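Local coordinates for putative epoxide hydrolase protein (Klebsiella pneumoniae subsp. pneumoniae, PDB 5BOV) that is a putative alpha/beta-hydrolase of the epoxide hydrolase type, possibly opening epoxides or cleaving esters, whose activity is only inferred, at residues Phe109-Gly112 with Ala113-Ala116; Ala169-Arg172 with Gln173-Asp177; Pro207-Val210 with Ala211-Ser215. All coordinates share one frame; numbering follows the deposited sequence.

Interaction 1: Phe109-Gly112 with Ala113-Ala116; sequences FDWG and ARTA
Trp111 and Arg114, three residues apart on the first turn of helix 111-122, form a cation-pi pair. The guanidinium lies almost flat over the indole, the planes 20° apart, with Arg114 CZ 4.7 Å from the centroid of the five-membered ring of Trp111. Arg114 NH2 sits over the rim of that ring, 4.1 Å from Trp111 CG, while NH1 passes near CD1. Arg114 leaves the helix with CG anti to the backbone N and its chain then bends at chi3, which folds the guanidinium back over the indole. Bonds beyond the pair fix both groups: Arg114 NH1 to Asn216 OD1 and Trp111 NE1 to Tyr217 OH, while Trp40 also stacks on the indole.

The hydrogen bonds are those of a helix start. Arg114 N reaches Asp110 O at 3.0 Å in a nearly straight bond, and Ala116 N binds Gly112 O at 2.9 Å. Trp111 O is gripped twice by one residue: Thr115 N at 2.9 Å and Thr115 OG1 at 2.7 Å approach from opposite faces of the carbonyl plane. Asp110 OD2 accepts a hydrogen bond from Trp40 N and a weak one from Trp111 N, so the carboxylate is held at the head of the helix.

Ala113 CB lies 3.5 Å from Asp110 O and touches Ser132 of strand 127-133. Asp110 itself has strained backbone angles (phi 54°, psi -129°), in a sharp turn between strand 104-108 and the helix. With Gly108 and Gly112 on either side of it in sequence, this is consistent with the nucleophile elbow of the alpha/beta-hydrolase fold, where Asp110 would occupy the nucleophile position, as in epoxide hydrolases.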
# COMPACT_ATOMS: atom_id res chain seq x y z
N PHE A 109 -2.48 -3.05 1.77
CA PHE A 109 -2.24 -4.14 0.81
C PHE A 109 -1.29 -3.65 -0.28
O PHE A 109 -1.20 -2.47 -0.55
CB PHE A 109 -3.58 -4.71 0.21
CG PHE A 109 -4.29 -3.73 -0.71
CD1 PHE A 109 -5.00 -2.63 -0.18
CD2 PHE A 109 -4.20 -3.85 -2.10
CE1 PHE A 109 -5.61 -1.74 -1.04
CE2 PHE A 109 -4.85 -2.97 -2.98
CZ PHE A 109 -5.56 -1.91 -2.43
N ASP A 110 -0.53 -4.59 -0.86
CA ASP A 110 0.41 -4.33 -1.94
C ASP A 110 1.37 -3.22 -1.52
O ASP A 110 1.92 -3.35 -0.41
CB ASP A 110 -0.38 -4.10 -3.28
CG ASP A 110 0.52 -3.93 -4.41
OD1 ASP A 110 1.27 -4.93 -4.80
OD2 ASP A 110 0.69 -2.84 -4.93
N TRP A 111 1.60 -2.16 -2.28
CA TRP A 111 2.55 -1.11 -1.83
C TRP A 111 2.19 -0.61 -0.43
O TRP A 111 3.07 -0.22 0.33
CB TRP A 111 2.54 0.08 -2.73
CG TRP A 111 3.05 -0.10 -4.14
CD1 TRP A 111 3.36 -1.23 -4.78
CD2 TRP A 111 3.29 0.96 -5.07
NE1 TRP A 111 3.75 -0.96 -6.10
CE2 TRP A 111 3.74 0.38 -6.29
CE3 TRP A 111 3.14 2.34 -5.01
CZ2 TRP A 111 4.02 1.16 -7.44
CZ3 TRP A 111 3.49 3.12 -6.12
CH2 TRP A 111 3.89 2.52 -7.31
N GLY A 112 0.89 -0.52 -0.12
CA GLY A 112 0.51 -0.05 1.17
C GLY A 112 0.87 -0.98 2.33
O GLY A 112 1.15 -0.53 3.43
N ALA A 113 0.82 -2.28 2.08
CA ALA A 113 1.25 -3.27 3.06
C ALA A 113 2.75 -3.17 3.26
O ALA A 113 3.26 -3.19 4.38
CB ALA A 113 0.88 -4.69 2.69
N ARG A 114 3.51 -3.11 2.14
CA ARG A 114 4.95 -2.91 2.24
C ARG A 114 5.30 -1.66 3.02
O ARG A 114 6.12 -1.69 3.94
CB ARG A 114 5.53 -2.82 0.87
CG ARG A 114 7.01 -2.68 0.82
CD ARG A 114 7.48 -2.43 -0.62
NE ARG A 114 7.09 -1.11 -1.04
CZ ARG A 114 7.00 -0.68 -2.29
NH1 ARG A 114 7.21 -1.49 -3.31
NH2 ARG A 114 6.71 0.61 -2.51
N THR A 115 4.56 -0.58 2.77
CA THR A 115 4.82 0.66 3.40
C THR A 115 4.50 0.57 4.93
O THR A 115 5.31 0.97 5.76
CB THR A 115 3.96 1.80 2.77
OG1 THR A 115 4.32 1.95 1.38
CG2 THR A 115 4.18 3.06 3.44
N ALA A 116 3.35 -0.01 5.27
CA ALA A 116 3.02 -0.19 6.68
C ALA A 116 4.00 -1.12 7.40
O ALA A 116 4.36 -0.85 8.54
CB ALA A 116 1.61 -0.79 6.80

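Interaction 2: Ala169-Arg172 with Gln173-Asp177; sequences AGYR and QNTHD
Tyr171 and Thr175 form the tight part of this contact, where helix 165-173 gives way to helix 175-186. Thr175 OG1 donates to Tyr171 O at 2.6 Å, lying in the carbonyl plane, while the other branch of the same side chain, CG2, sits over the tyrosine ring. This CH-pi contact places Thr175 CG2 4.2 Å from the Tyr171 ring centroid, offset toward the phenol end, with Tyr171 CZ its nearest ring atom at 3.9 Å. The tyrosine reaches that place with CG anti to its own amide nitrogen (chi1 -165°), and its OH is bonded to His209 NE2 on helix 209-220. Phe162 and Phe178 also meet the ring.

The opposite character prevails at Gln173 and Arg172, whose side chains are exposed. Gln173 N closes the last regular turn on Ala169 O at 2.8 Å, and its side chain runs extended past that carbonyl, with CG 3.2 Å from Ala169 O. Asn174 N still binds Gly170 O at 2.9 Å, but the bond is bent to 136° as the chain leaves helical geometry. Water 1 spans the break, donating to Arg172 O at 2.6 Å and accepting weakly from Thr175 N. Arg172 turns back along its own helix to a salt bridge with Glu168. This helix break at Asn174 lies in the helical insertion after strand 127-133, consistent with the cap (lid) domain of alpha/beta-hydrolases.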
# COMPACT_ATOMS: atom_id res chain seq x y z
N ALA A 169 6.54 3.76 -21.93
CA ALA A 169 5.67 4.36 -22.91
C ALA A 169 4.26 3.72 -22.97
O ALA A 169 3.28 4.43 -23.09
CB ALA A 169 6.34 4.31 -24.32
N GLY A 170 4.20 2.40 -22.86
CA GLY A 170 2.95 1.70 -22.84
C GLY A 170 2.11 2.11 -21.64
O GLY A 170 0.89 2.33 -21.75
N TYR A 171 2.75 2.21 -20.49
CA TYR A 171 1.99 2.53 -19.27
C TYR A 171 1.48 3.94 -19.34
O TYR A 171 0.39 4.24 -18.88
CB TYR A 171 2.78 2.21 -17.99
CG TYR A 171 1.90 2.20 -16.74
CD1 TYR A 171 0.81 1.32 -16.67
CD2 TYR A 171 2.13 3.06 -15.69
CE1 TYR A 171 -0.04 1.36 -15.56
CE2 TYR A 171 1.29 3.12 -14.58
CZ TYR A 171 0.23 2.25 -14.51
OH TYR A 171 -0.65 2.26 -13.44
N ARG A 172 2.30 4.82 -19.88
CA ARG A 172 1.90 6.23 -20.04
C ARG A 172 0.81 6.40 -21.08
O ARG A 172 -0.15 7.14 -20.86
CB ARG A 172 3.08 7.11 -20.40
CG ARG A 172 2.71 8.58 -20.58
CD ARG A 172 3.93 9.45 -20.62
NE ARG A 172 4.44 9.67 -19.27
CZ ARG A 172 5.63 9.30 -18.82
NH1 ARG A 172 6.52 8.66 -19.57
NH2 ARG A 172 5.92 9.61 -17.55
N GLN A 173 0.94 5.76 -22.22
CA GLN A 173 -0.09 5.90 -23.26
C GLN A 173 -1.43 5.22 -22.92
O GLN A 173 -2.48 5.64 -23.42
CB GLN A 173 0.41 5.31 -24.55
CG GLN A 173 1.51 6.13 -25.17
CD GLN A 173 2.06 5.45 -26.43
OE1 GLN A 173 1.36 4.67 -27.12
NE2 GLN A 173 3.33 5.70 -26.70
N ASN A 174 -1.36 4.11 -22.18
CA ASN A 174 -2.45 3.18 -21.99
C ASN A 174 -2.72 2.98 -20.45
O ASN A 174 -3.14 1.88 -20.12
CB ASN A 174 -2.12 1.75 -22.58
CG ASN A 174 -1.78 1.80 -24.07
OD1 ASN A 174 -2.40 2.57 -24.81
ND2 ASN A 174 -0.80 0.97 -24.52
N THR A 175 -2.61 4.03 -19.65
CA THR A 175 -2.64 3.86 -18.19
C THR A 175 -3.95 3.19 -17.77
O THR A 175 -3.99 2.20 -17.01
CB THR A 175 -2.47 5.13 -17.42
OG1 THR A 175 -1.43 5.90 -18.01
CG2 THR A 175 -2.24 4.86 -16.01
N HIS A 176 -5.08 3.77 -18.22
CA HIS A 176 -6.36 3.24 -17.85
C HIS A 176 -6.56 1.79 -18.21
O HIS A 176 -6.96 0.92 -17.42
CB HIS A 176 -7.45 4.16 -18.58
CG HIS A 176 -8.85 3.79 -18.30
ND1 HIS A 176 -9.47 2.68 -18.83
CD2 HIS A 176 -9.78 4.41 -17.54
CE1 HIS A 176 -10.72 2.62 -18.41
NE2 HIS A 176 -10.93 3.67 -17.64
N ASP A 177 -6.37 1.44 -19.48
CA ASP A 177 -6.52 0.07 -19.92
C ASP A 177 -5.54 -0.92 -19.27
O ASP A 177 -5.87 -2.06 -19.02
CB ASP A 177 -6.40 -0.06 -21.44
CG ASP A 177 -7.57 0.64 -22.17
OD1 ASP A 177 -8.61 0.95 -21.55
OD2 ASP A 177 -7.37 0.87 -23.40
O HOH W 1 -2.69 7.39 -20.15

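Interaction 3: Pro207-Val210 with Ala211-Ser215; sequences PDHV and AITIS
His209 and Thr213 are brought together by complementary torsions: the histidine has CG anti to the backbone N (chi1 -180°), and the threonine keeps OG1 beside its own N (chi1 -65°). The hydroxyl therefore comes over one face of the imidazole, 3.3 Å above its plane and displaced toward the rim near NE2 and CE1. Thr213 OG1 donates to His209 O at 2.8 Å and Thr213 N to the same oxygen at 2.9 Å, from opposite faces of the carbonyl plane; OG1 also accepts a weak bond from Trp40 NE1. Both imidazole nitrogens have partners elsewhere, ND1 with Gly68 O and NE2 with Tyr171 OH, so the ring's rotation is fixed.

This is the opening of helix 209-220, which packs against Trp111 beside the putative nucleophile elbow of the alpha/beta-hydrolase fold. Its opening turns are closed by Ile212 N to Asp208 O and by Ile214 N to Val210 O, the latter nearly straight at 172°. One residue back, water 2 donates to Pro207 O at 2.8 Å and accepts from Ala211 N at 2.9 Å, bridging the positions a direct helical bond would join.

The apolar contact is Val210 with Ile214, side by side, CG1 to CG1 at 4.1 Å, with Tyr171 against the valine and Phe162 against the isoleucine. Separately, Ile212 CG1 lies 3.3 Å from Asp208 O, while the Asp208 carboxylate is salt-bridged to Arg81.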
# COMPACT_ATOMS: atom_id res chain seq x y z
N PRO A 207 0.05 13.40 -12.51
CA PRO A 207 1.17 13.55 -13.45
C PRO A 207 2.47 12.84 -13.06
O PRO A 207 3.34 12.65 -13.91
CB PRO A 207 1.40 15.06 -13.49
CG PRO A 207 0.76 15.61 -12.31
CD PRO A 207 -0.42 14.68 -11.98
N ASP A 208 2.56 12.39 -11.81
CA ASP A 208 3.69 11.61 -11.37
C ASP A 208 3.43 10.09 -11.37
O ASP A 208 4.35 9.33 -11.04
CB ASP A 208 4.01 11.97 -9.91
CG ASP A 208 4.29 13.47 -9.69
OD1 ASP A 208 5.01 14.02 -10.56
OD2 ASP A 208 3.78 14.01 -8.66
N HIS A 209 2.20 9.64 -11.70
CA HIS A 209 1.88 8.26 -11.48
C HIS A 209 2.79 7.29 -12.27
O HIS A 209 3.23 6.28 -11.75
CB HIS A 209 0.42 7.98 -11.85
CG HIS A 209 0.05 6.54 -11.64
ND1 HIS A 209 -0.00 5.99 -10.38
CD2 HIS A 209 -0.13 5.54 -12.52
CE1 HIS A 209 -0.24 4.70 -10.50
NE2 HIS A 209 -0.31 4.41 -11.80
N VAL A 210 3.01 7.62 -13.53
CA VAL A 210 3.86 6.74 -14.35
C VAL A 210 5.23 6.71 -13.78
O VAL A 210 5.82 5.60 -13.65
CB VAL A 210 3.84 7.16 -15.84
CG1 VAL A 210 4.88 6.40 -16.66
CG2 VAL A 210 2.45 6.92 -16.40
N ALA A 211 5.80 7.90 -13.51
CA ALA A 211 7.17 7.95 -13.06
C ALA A 211 7.33 7.13 -11.77
O ALA A 211 8.31 6.40 -11.60
CB ALA A 211 7.62 9.38 -12.85
N ILE A 212 6.38 7.27 -10.84
CA ILE A 212 6.46 6.55 -9.55
C ILE A 212 6.33 5.05 -9.78
O ILE A 212 7.07 4.25 -9.14
CB ILE A 212 5.40 7.06 -8.55
CG1 ILE A 212 5.69 8.50 -8.18
CG2 ILE A 212 5.35 6.19 -7.29
CD1 ILE A 212 7.00 8.75 -7.48
N THR A 213 5.41 4.65 -10.65
CA THR A 213 5.22 3.25 -10.94
C THR A 213 6.52 2.65 -11.51
O THR A 213 7.00 1.58 -11.05
CB THR A 213 4.11 3.06 -11.95
OG1 THR A 213 2.86 3.49 -11.37
CG2 THR A 213 3.93 1.60 -12.37
N ILE A 214 7.06 3.28 -12.53
CA ILE A 214 8.27 2.73 -13.20
C ILE A 214 9.44 2.69 -12.21
O ILE A 214 10.21 1.70 -12.16
CB ILE A 214 8.61 3.58 -14.43
CG1 ILE A 214 7.51 3.52 -15.47
CG2 ILE A 214 9.95 3.20 -15.05
CD1 ILE A 214 7.00 2.19 -15.87
N SER A 215 9.59 3.77 -11.45
CA SER A 215 10.62 3.83 -10.43
C SER A 215 10.46 2.69 -9.40
O SER A 215 11.44 2.03 -9.01
CB SER A 215 10.65 5.17 -9.72
OG SER A 215 11.60 5.18 -8.65
O HOH W 2 4.87 10.39 -14.62

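In the fold
Interaction 1 lies deepest, its centre about 3 Å from the centre of the chain, on the helix linking two strands of the central sheet. Interaction 3 is also buried but farther out, and interaction 2, about 21 Å from centre to centre, is partly surface. Helix 209-220 joins the series: Trp111 CZ3 packs on Ile212 CG2 at 3.8 Å, and Tyr171 CD2 on Val210 CG2 at 3.9 Å. Interactions 1 and 2 do not touch, their nearest atoms being about 8 Å apart. All three use a threonine hydroxyl on a carbonyl four residues back; interaction 1 alone has a cation-pi stack, whereas a water bridges the helix break of interaction 2 and another the helix start of interaction 3.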